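Local coordinates for protein pks18 (Mycobacterium tuberculosis, PDB 1TED) that probably extends medium- and long-chain aliphatic acyl-CoA starters with malonyl-CoA to make tri- and tetraketide alpha-pyrones, as a homodimeric type III polyketide synthase, at residues A[108-113]-A[149-154]; A[119-124]-A[228-233]. All coordinates share one frame; numbering follows the deposited sequence.

Contact 1. Residues A[108-113]-A[149-154]; sequences LFYEHA and PGVDVA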
ATOM      1  N   LEU A 108     -13.797  14.181  -0.000  1.00 29.62           N
ATOM      2  CA  LEU A 108     -14.579  14.140   1.228  1.00 31.33           C
ATOM      3  C   LEU A 108     -13.833  13.283   2.243  1.00 30.69           C
ATOM      4  O   LEU A 108     -13.814  13.590   3.437  1.00 31.89           O
ATOM      5  CB  LEU A 108     -15.968  13.552   0.983  1.00 31.90           C
ATOM      6  CG  LEU A 108     -17.151  14.516   1.129  1.00 34.73           C
ATOM      7  CD1 LEU A 108     -18.448  13.708   1.119  1.00 36.69           C
ATOM      8  CD2 LEU A 108     -17.042  15.313   2.430  1.00 34.28           C
ATOM      9  N   PHE A 109     -13.212  12.209   1.763  1.00 28.84           N
ATOM     10  CA  PHE A 109     -12.453  11.319   2.633  1.00 28.20           C
ATOM     11  C   PHE A 109     -11.298  12.093   3.256  1.00 28.96           C
ATOM     12  O   PHE A 109     -11.111  12.093   4.473  1.00 29.36           O
ATOM     13  CB  PHE A 109     -11.902  10.128   1.833  1.00 26.08           C
ATOM     14  CG  PHE A 109     -10.853   9.328   2.570  1.00 27.04           C
ATOM     15  CD1 PHE A 109     -11.214   8.280   3.412  1.00 27.06           C
ATOM     16  CD2 PHE A 109      -9.499   9.650   2.446  1.00 25.70           C
ATOM     17  CE1 PHE A 109     -10.242   7.565   4.121  1.00 26.28           C
ATOM     18  CE2 PHE A 109      -8.528   8.945   3.147  1.00 26.18           C
ATOM     19  CZ  PHE A 109      -8.898   7.900   3.986  1.00 26.19           C
ATOM     20  N   TYR A 110     -10.523  12.765   2.413  1.00 30.26           N
ATOM     21  CA  TYR A 110      -9.377  13.515   2.901  1.00 30.99           C
ATOM     22  C   TYR A 110      -9.785  14.539   3.942  1.00 30.52           C
ATOM     23  O   TYR A 110      -9.197  14.610   5.015  1.00 30.47           O
ATOM     24  CB  TYR A 110      -8.670  14.221   1.744  1.00 31.11           C
ATOM     25  CG  TYR A 110      -7.369  14.886   2.142  1.00 29.99           C
ATOM     26  CD1 TYR A 110      -6.202  14.139   2.306  1.00 30.16           C
ATOM     27  CD2 TYR A 110      -7.306  16.264   2.353  1.00 30.98           C
ATOM     28  CE1 TYR A 110      -5.000  14.747   2.664  1.00 31.63           C
ATOM     29  CE2 TYR A 110      -6.106  16.885   2.713  1.00 31.33           C
ATOM     30  CZ  TYR A 110      -4.962  16.118   2.864  1.00 32.49           C
ATOM     31  OH  TYR A 110      -3.789  16.723   3.225  1.00 31.64           O
ATOM     32  N   GLU A 111     -10.801  15.329   3.617  1.00 32.43           N
ATOM     33  CA  GLU A 111     -11.285  16.377   4.513  1.00 34.22           C
ATOM     34  C   GLU A 111     -11.575  15.882   5.931  1.00 32.70           C
ATOM     35  O   GLU A 111     -11.204  16.538   6.903  1.00 31.85           O
ATOM     36  CB  GLU A 111     -12.539  17.022   3.919  1.00 36.94           C
ATOM     37  CG  GLU A 111     -13.076  18.208   4.694  1.00 42.98           C
ATOM     38  CD  GLU A 111     -14.402  18.697   4.138  1.00 47.86           C
ATOM     39  OE1 GLU A 111     -14.548  18.724   2.894  1.00 49.44           O
ATOM     40  OE2 GLU A 111     -15.294  19.057   4.941  1.00 50.30           O
ATOM     41  N   HIS A 112     -12.229  14.730   6.057  1.00 31.46           N
ATOM     42  CA  HIS A 112     -12.545  14.191   7.384  1.00 30.74           C
ATOM     43  C   HIS A 112     -11.489  13.257   7.957  1.00 30.06           C
ATOM     44  O   HIS A 112     -11.357  13.146   9.176  1.00 30.87           O
ATOM     45  CB  HIS A 112     -13.895  13.455   7.381  1.00 28.88           C
ATOM     46  CG  HIS A 112     -15.076  14.361   7.248  1.00 31.70           C
ATOM     47  ND1 HIS A 112     -15.613  14.715   6.029  1.00 33.25           N
ATOM     48  CD2 HIS A 112     -15.808  15.011   8.184  1.00 32.95           C
ATOM     49  CE1 HIS A 112     -16.624  15.544   6.217  1.00 33.91           C
ATOM     50  NE2 HIS A 112     -16.764  15.740   7.516  1.00 34.47           N
ATOM     51  N   ALA A 113     -10.737  12.584   7.091  1.00 29.65           N
ATOM     52  CA  ALA A 113      -9.727  11.643   7.567  1.00 30.25           C
ATOM     53  C   ALA A 113      -8.555  12.322   8.280  1.00 30.03           C
ATOM     54  O   ALA A 113      -8.119  11.870   9.346  1.00 30.09           O
ATOM     55  CB  ALA A 113      -9.219  10.778   6.402  1.00 26.61           C
ATOM     56  N   PRO A 149      -1.369  13.900  -2.392  1.00 38.53           N
ATOM     57  CA  PRO A 149      -0.692  13.812  -1.096  1.00 35.96           C
ATOM     58  C   PRO A 149      -1.819  13.342  -0.166  1.00 34.90           C
ATOM     59  O   PRO A 149      -2.851  14.007  -0.055  1.00 33.21           O
ATOM     60  CB  PRO A 149      -0.267  15.253  -0.828  1.00 37.81           C
ATOM     61  CG  PRO A 149      -0.014  15.785  -2.200  1.00 37.48           C
ATOM     62  CD  PRO A 149      -1.183  15.235  -2.993  1.00 37.33           C
ATOM     63  N   GLY A 150      -1.638  12.180   0.455  1.00 32.77           N
ATOM     64  CA  GLY A 150      -2.668  11.638   1.317  1.00 30.49           C
ATOM     65  C   GLY A 150      -2.630  12.009   2.783  1.00 30.51           C
ATOM     66  O   GLY A 150      -2.022  13.003   3.200  1.00 31.54           O
ATOM     67  N   VAL A 151      -3.299  11.186   3.575  1.00 28.32           N
ATOM     68  CA  VAL A 151      -3.375  11.385   5.007  1.00 27.69           C
ATOM     69  C   VAL A 151      -2.009  11.227   5.661  1.00 27.74           C
ATOM     70  O   VAL A 151      -1.719  11.904   6.645  1.00 28.68           O
ATOM     71  CB  VAL A 151      -4.389  10.399   5.613  1.00 25.72           C
ATOM     72  CG1 VAL A 151      -4.437  10.527   7.116  1.00 22.93           C
ATOM     73  CG2 VAL A 151      -5.756  10.674   5.013  1.00 23.48           C
ATOM     74  N   ASP A 152      -1.164  10.356   5.106  1.00 29.17           N
ATOM     75  CA  ASP A 152       0.180  10.145   5.660  1.00 30.11           C
ATOM     76  C   ASP A 152       1.030  11.424   5.638  1.00 29.85           C
ATOM     77  O   ASP A 152       1.673  11.768   6.635  1.00 30.22           O
ATOM     78  CB  ASP A 152       0.906   9.008   4.920  1.00 29.13           C
ATOM     79  CG  ASP A 152       1.228   9.345   3.471  1.00 30.88           C
ATOM     80  OD1 ASP A 152       0.315   9.735   2.707  1.00 29.88           O
ATOM     81  OD2 ASP A 152       2.412   9.196   3.091  1.00 31.81           O
ATOM     82  N   VAL A 153       1.028  12.132   4.513  1.00 29.42           N
ATOM     83  CA  VAL A 153       1.792  13.371   4.418  1.00 31.07           C
ATOM     84  C   VAL A 153       1.334  14.388   5.481  1.00 31.85           C
ATOM     85  O   VAL A 153       2.162  15.002   6.158  1.00 33.82           O
ATOM     86  CB  VAL A 153       1.663  14.007   3.012  1.00 29.11           C
ATOM     87  CG1 VAL A 153       2.264  15.389   3.007  1.00 28.18           C
ATOM     88  CG2 VAL A 153       2.370  13.137   1.983  1.00 28.54           C
ATOM     89  N   ALA A 154       0.023  14.550   5.635  1.00 31.44           N
ATOM     90  CA  ALA A 154      -0.533  15.490   6.610  1.00 30.94           C
ATOM     91  C   ALA A 154      -0.174  15.150   8.060  1.00 29.84           C
ATOM     92  O   ALA A 154      -0.034  16.046   8.887  1.00 28.17           O
ATOM     93  CB  ALA A 154      -2.059  15.576   6.451  1.00 30.98           C
TER
HETATM   94  O   HOH W   1      -1.652  15.631   2.646  1.00 30.30           O

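Contact 2. Residues A[119-124]-A[228-233]; sequences DVSKRA and CAALVI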
ATOM      1  N   ASP A 119      -5.396  13.493  15.133  0.50 20.33           N
ATOM      2  CA  ASP A 119      -5.762  13.422  16.537  0.50 20.51           C
ATOM      3  C   ASP A 119      -5.401  12.080  17.188  0.50 20.00           C
ATOM      4  O   ASP A 119      -4.759  12.048  18.237  0.50 16.67           O
ATOM      5  CB  ASP A 119      -7.259  13.716  16.690  0.50 23.96           C
ATOM      6  CG  ASP A 119      -7.783  13.422  18.091  1.00 28.82           C
ATOM      7  OD1 ASP A 119      -7.039  13.618  19.077  1.00 27.71           O
ATOM      8  OD2 ASP A 119      -8.957  13.008  18.201  1.00 32.93           O
ATOM      9  N   VAL A 120      -5.790  10.974  16.559  1.00 22.83           N
ATOM     10  CA  VAL A 120      -5.510   9.643  17.116  1.00 21.72           C
ATOM     11  C   VAL A 120      -4.016   9.342  17.208  1.00 22.77           C
ATOM     12  O   VAL A 120      -3.551   8.811  18.219  1.00 20.35           O
ATOM     13  CB  VAL A 120      -6.221   8.546  16.297  1.00 24.54           C
ATOM     14  CG1 VAL A 120      -5.879   7.162  16.838  1.00 21.40           C
ATOM     15  CG2 VAL A 120      -7.726   8.774  16.353  1.00 21.93           C
ATOM     16  N   SER A 121      -3.274   9.705  16.162  1.00 24.12           N
ATOM     17  CA  SER A 121      -1.824   9.508  16.112  1.00 24.98           C
ATOM     18  C   SER A 121      -1.180  10.197  17.306  1.00 25.85           C
ATOM     19  O   SER A 121      -0.274   9.653  17.936  1.00 26.99           O
ATOM     20  CB  SER A 121      -1.244  10.096  14.816  1.00 24.79           C
ATOM     21  OG  SER A 121      -1.735   9.414  13.672  1.00 22.19           O
ATOM     22  N   LYS A 122      -1.650  11.405  17.607  1.00 28.59           N
ATOM     23  CA  LYS A 122      -1.138  12.175  18.749  1.00 30.40           C
ATOM     24  C   LYS A 122      -1.441  11.455  20.056  1.00 27.83           C
ATOM     25  O   LYS A 122      -0.594  11.415  20.940  1.00 29.61           O
ATOM     26  CB  LYS A 122      -1.783  13.572  18.827  1.00 31.16           C
ATOM     27  CG  LYS A 122      -1.271  14.598  17.838  1.00 35.26           C
ATOM     28  CD  LYS A 122      -2.072  15.891  17.990  1.00 37.88           C
ATOM     29  CE  LYS A 122      -1.648  16.957  16.983  1.00 39.35           C
ATOM     30  NZ  LYS A 122      -2.515  18.174  17.090  1.00 41.10           N
ATOM     31  N   ARG A 123      -2.651  10.910  20.184  1.00 25.69           N
ATOM     32  CA  ARG A 123      -3.030  10.209  21.408  1.00 26.67           C
ATOM     33  C   ARG A 123      -2.139   8.997  21.653  1.00 27.23           C
ATOM     34  O   ARG A 123      -1.839   8.674  22.806  1.00 27.93           O
ATOM     35  CB  ARG A 123      -4.488   9.736  21.366  1.00 27.28           C
ATOM     36  CG  ARG A 123      -5.526  10.800  21.064  1.00 27.35           C
ATOM     37  CD  ARG A 123      -6.942  10.222  21.153  1.00 26.09           C
ATOM     38  NE  ARG A 123      -7.918  11.161  20.626  1.00 25.97           N
ATOM     39  CZ  ARG A 123      -9.215  11.146  20.911  1.00 28.41           C
ATOM     40  NH1 ARG A 123      -9.714  10.226  21.727  1.00 29.58           N
ATOM     41  NH2 ARG A 123     -10.013  12.072  20.397  1.00 24.30           N
ATOM     42  N   ALA A 124      -1.721   8.331  20.574  1.00 25.93           N
ATOM     43  CA  ALA A 124      -0.871   7.140  20.683  1.00 26.91           C
ATOM     44  C   ALA A 124       0.552   7.474  21.124  1.00 26.73           C
ATOM     45  O   ALA A 124       1.209   6.672  21.795  1.00 27.71           O
ATOM     46  CB  ALA A 124      -0.839   6.386  19.356  1.00 24.63           C
ATOM     47  N   CYS A 228     -10.803   5.177  13.501  1.00 26.88           N
ATOM     48  CA  CYS A 228      -9.372   5.356  13.331  1.00 25.79           C
ATOM     49  C   CYS A 228      -8.632   4.746  14.511  1.00 24.97           C
ATOM     50  O   CYS A 228      -9.142   4.712  15.630  1.00 23.19           O
ATOM     51  CB  CYS A 228      -9.037   6.848  13.223  1.00 27.29           C
ATOM     52  SG  CYS A 228      -7.293   7.193  12.897  1.00 27.24           S
ATOM     53  N   ALA A 229      -7.432   4.249  14.250  1.00 22.99           N
ATOM     54  CA  ALA A 229      -6.623   3.657  15.297  1.00 24.94           C
ATOM     55  C   ALA A 229      -5.160   3.775  14.907  1.00 25.22           C
ATOM     56  O   ALA A 229      -4.817   3.769  13.725  1.00 25.96           O
ATOM     57  CB  ALA A 229      -6.997   2.187  15.510  1.00 24.60           C
ATOM     58  N   ALA A 230      -4.301   3.881  15.911  1.00 23.65           N
ATOM     59  CA  ALA A 230      -2.881   4.018  15.667  1.00 25.22           C
ATOM     60  C   ALA A 230      -2.085   3.201  16.674  1.00 24.93           C
ATOM     61  O   ALA A 230      -2.525   2.989  17.801  1.00 24.87           O
ATOM     62  CB  ALA A 230      -2.478   5.502  15.746  1.00 23.17           C
ATOM     63  N   LEU A 231      -0.915   2.735  16.251  1.00 25.38           N
ATOM     64  CA  LEU A 231      -0.036   1.956  17.117  1.00 26.71           C
ATOM     65  C   LEU A 231       1.362   2.553  17.022  1.00 26.09           C
ATOM     66  O   LEU A 231       1.754   3.047  15.969  1.00 27.56           O
ATOM     67  CB  LEU A 231       0.043   0.499  16.651  1.00 24.09           C
ATOM     68  CG  LEU A 231      -1.236  -0.308  16.483  1.00 26.15           C
ATOM     69  CD1 LEU A 231      -0.880  -1.634  15.825  1.00 22.94           C
ATOM     70  CD2 LEU A 231      -1.903  -0.529  17.835  1.00 22.89           C
ATOM     71  N   VAL A 232       2.099   2.524  18.122  1.00 25.05           N
ATOM     72  CA  VAL A 232       3.471   3.005  18.119  1.00 26.35           C
ATOM     73  C   VAL A 232       4.288   1.764  18.452  1.00 25.11           C
ATOM     74  O   VAL A 232       4.148   1.194  19.527  1.00 24.29           O
ATOM     75  CB  VAL A 232       3.718   4.106  19.178  1.00 26.56           C
ATOM     76  CG1 VAL A 232       5.189   4.536  19.145  1.00 25.08           C
ATOM     77  CG2 VAL A 232       2.818   5.300  18.902  1.00 25.87           C
ATOM     78  N   ILE A 233       5.127   1.352  17.509  1.00 26.56           N
ATOM     79  CA  ILE A 233       5.946   0.153  17.651  1.00 24.94           C
ATOM     80  C   ILE A 233       7.417   0.451  17.932  1.00 26.84           C
ATOM     81  O   ILE A 233       7.974   1.439  17.448  1.00 26.49           O
ATOM     82  CB  ILE A 233       5.861  -0.704  16.356  1.00 23.49           C
ATOM     83  CG1 ILE A 233       4.410  -0.772  15.871  1.00 22.65           C
ATOM     84  CG2 ILE A 233       6.415  -2.092  16.595  1.00 20.46           C
ATOM     85  CD1 ILE A 233       3.413  -1.278  16.908  1.00 20.83           C
TER

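Contact 1. Residues A[108-113]-A[149-154]
The hydroxyl of Tyr110 and the carbonyl of Gly150 meet through one water, which lies 2.5 Å from Tyr110 OH and donates a hydrogen bond of 2.7 Å to Gly150 O. Tyr110 OH itself stays 4.1 Å from Gly150 O, so the water carries the polar link. With CG anti to the backbone N (chi1 -173°), the Tyr110 ring reaches across to the turn in which Gly150 occupies the N-cap position of helix 151-159. Its CE1 comes 3.5 Å from Gly150 O, which lies at the ring edge near the plane, and the hydroxyl end rests against the methyl of Ala154. Val151 CG2, the branch anti to the carbonyl carbon, touches Ala113 CB at 3.7 Å and Phe109 CE2 at 3.8 Å. This is packing of two helices in the N-terminal half of the thiolase fold, made through the turn that begins the second. Phe109 and Ala113 also pack on Leu204 of strand 196-204; helix 151-159 touches both helix 102-125, where Val151 also reaches Ala117, and the second subunit, through Val153 on its Glu261, while the preceding Pro149 meets Ile264 of that subunit.

Contact 2. Residues A[119-124]-A[228-233]
Val120 lies over the first residues of segment 228-233, in strand 226-236, its two methyls reaching alternate residues: CG2 is 3.8 Å from Cys228 SG, and CG1 is 3.8 Å from the backbone N of Ala230. This is helix-on-sheet packing in the thiolase fold, with helix 102-125 laid on the large mixed sheet. The short axes approach to 7.4 Å and run in broadly the same direction, crossing at -33°. Such a close approach fits the small side chains at the centre, where the CA atoms of Ser121 and Ala230 are the nearest pair of the two segments.

Strand alternation decides who takes part. Cys228, Ala230 and Val232 direct their CB atoms at the helix, whereas those of Ala229 and Leu231 point away, and these two residues meet Ile353 of helix 349-361. The sheet is thus packed by helices on both faces. From the helix, Val120 and Ala124, one turn apart, point at the strand. Ala230 is the shared partner, its methyl lying 3.9 Å from Val120 CG1 and 4.1 Å from Ala124 CB. Ser121 passes alongside, and its OG is satisfied within its own helix by the carbonyl of Ala117.

On the flank of the helix, a salt bridge internal to it joins Arg123 NH2 to Asp119 OD2 at 2.6 Å. Strand 32-41 borders the contact through Ala39, which touches Val120 and Ala124. At the far end, Val232 places CG2 anti to its carbonyl carbon, beside the backbone N, and this methyl meets both Ala124 CB and, at 3.6 Å, Ala124 O.

In the fold
Both contacts use helix 102-125, contact 1 on its earlier turns and contact 2 on its last ones; their centres lie 15 Å apart and they do not touch. Contact 1 sets the helix against the turn and first residues of helix 151-159; it is farther out, its centre about 18 Å from the chain centre, yet five of its seven touching residues are buried, with a bridging water and the second subunit nearby. Contact 2 lies deeper, about 13 Å from that centre; all seven touching residues are buried and meet by apolar packing against a strand. Strand 196-204 connects the two: Ile202 touches both Ala113 and Cys228, so the helix rests on neighbouring strands of one sheet.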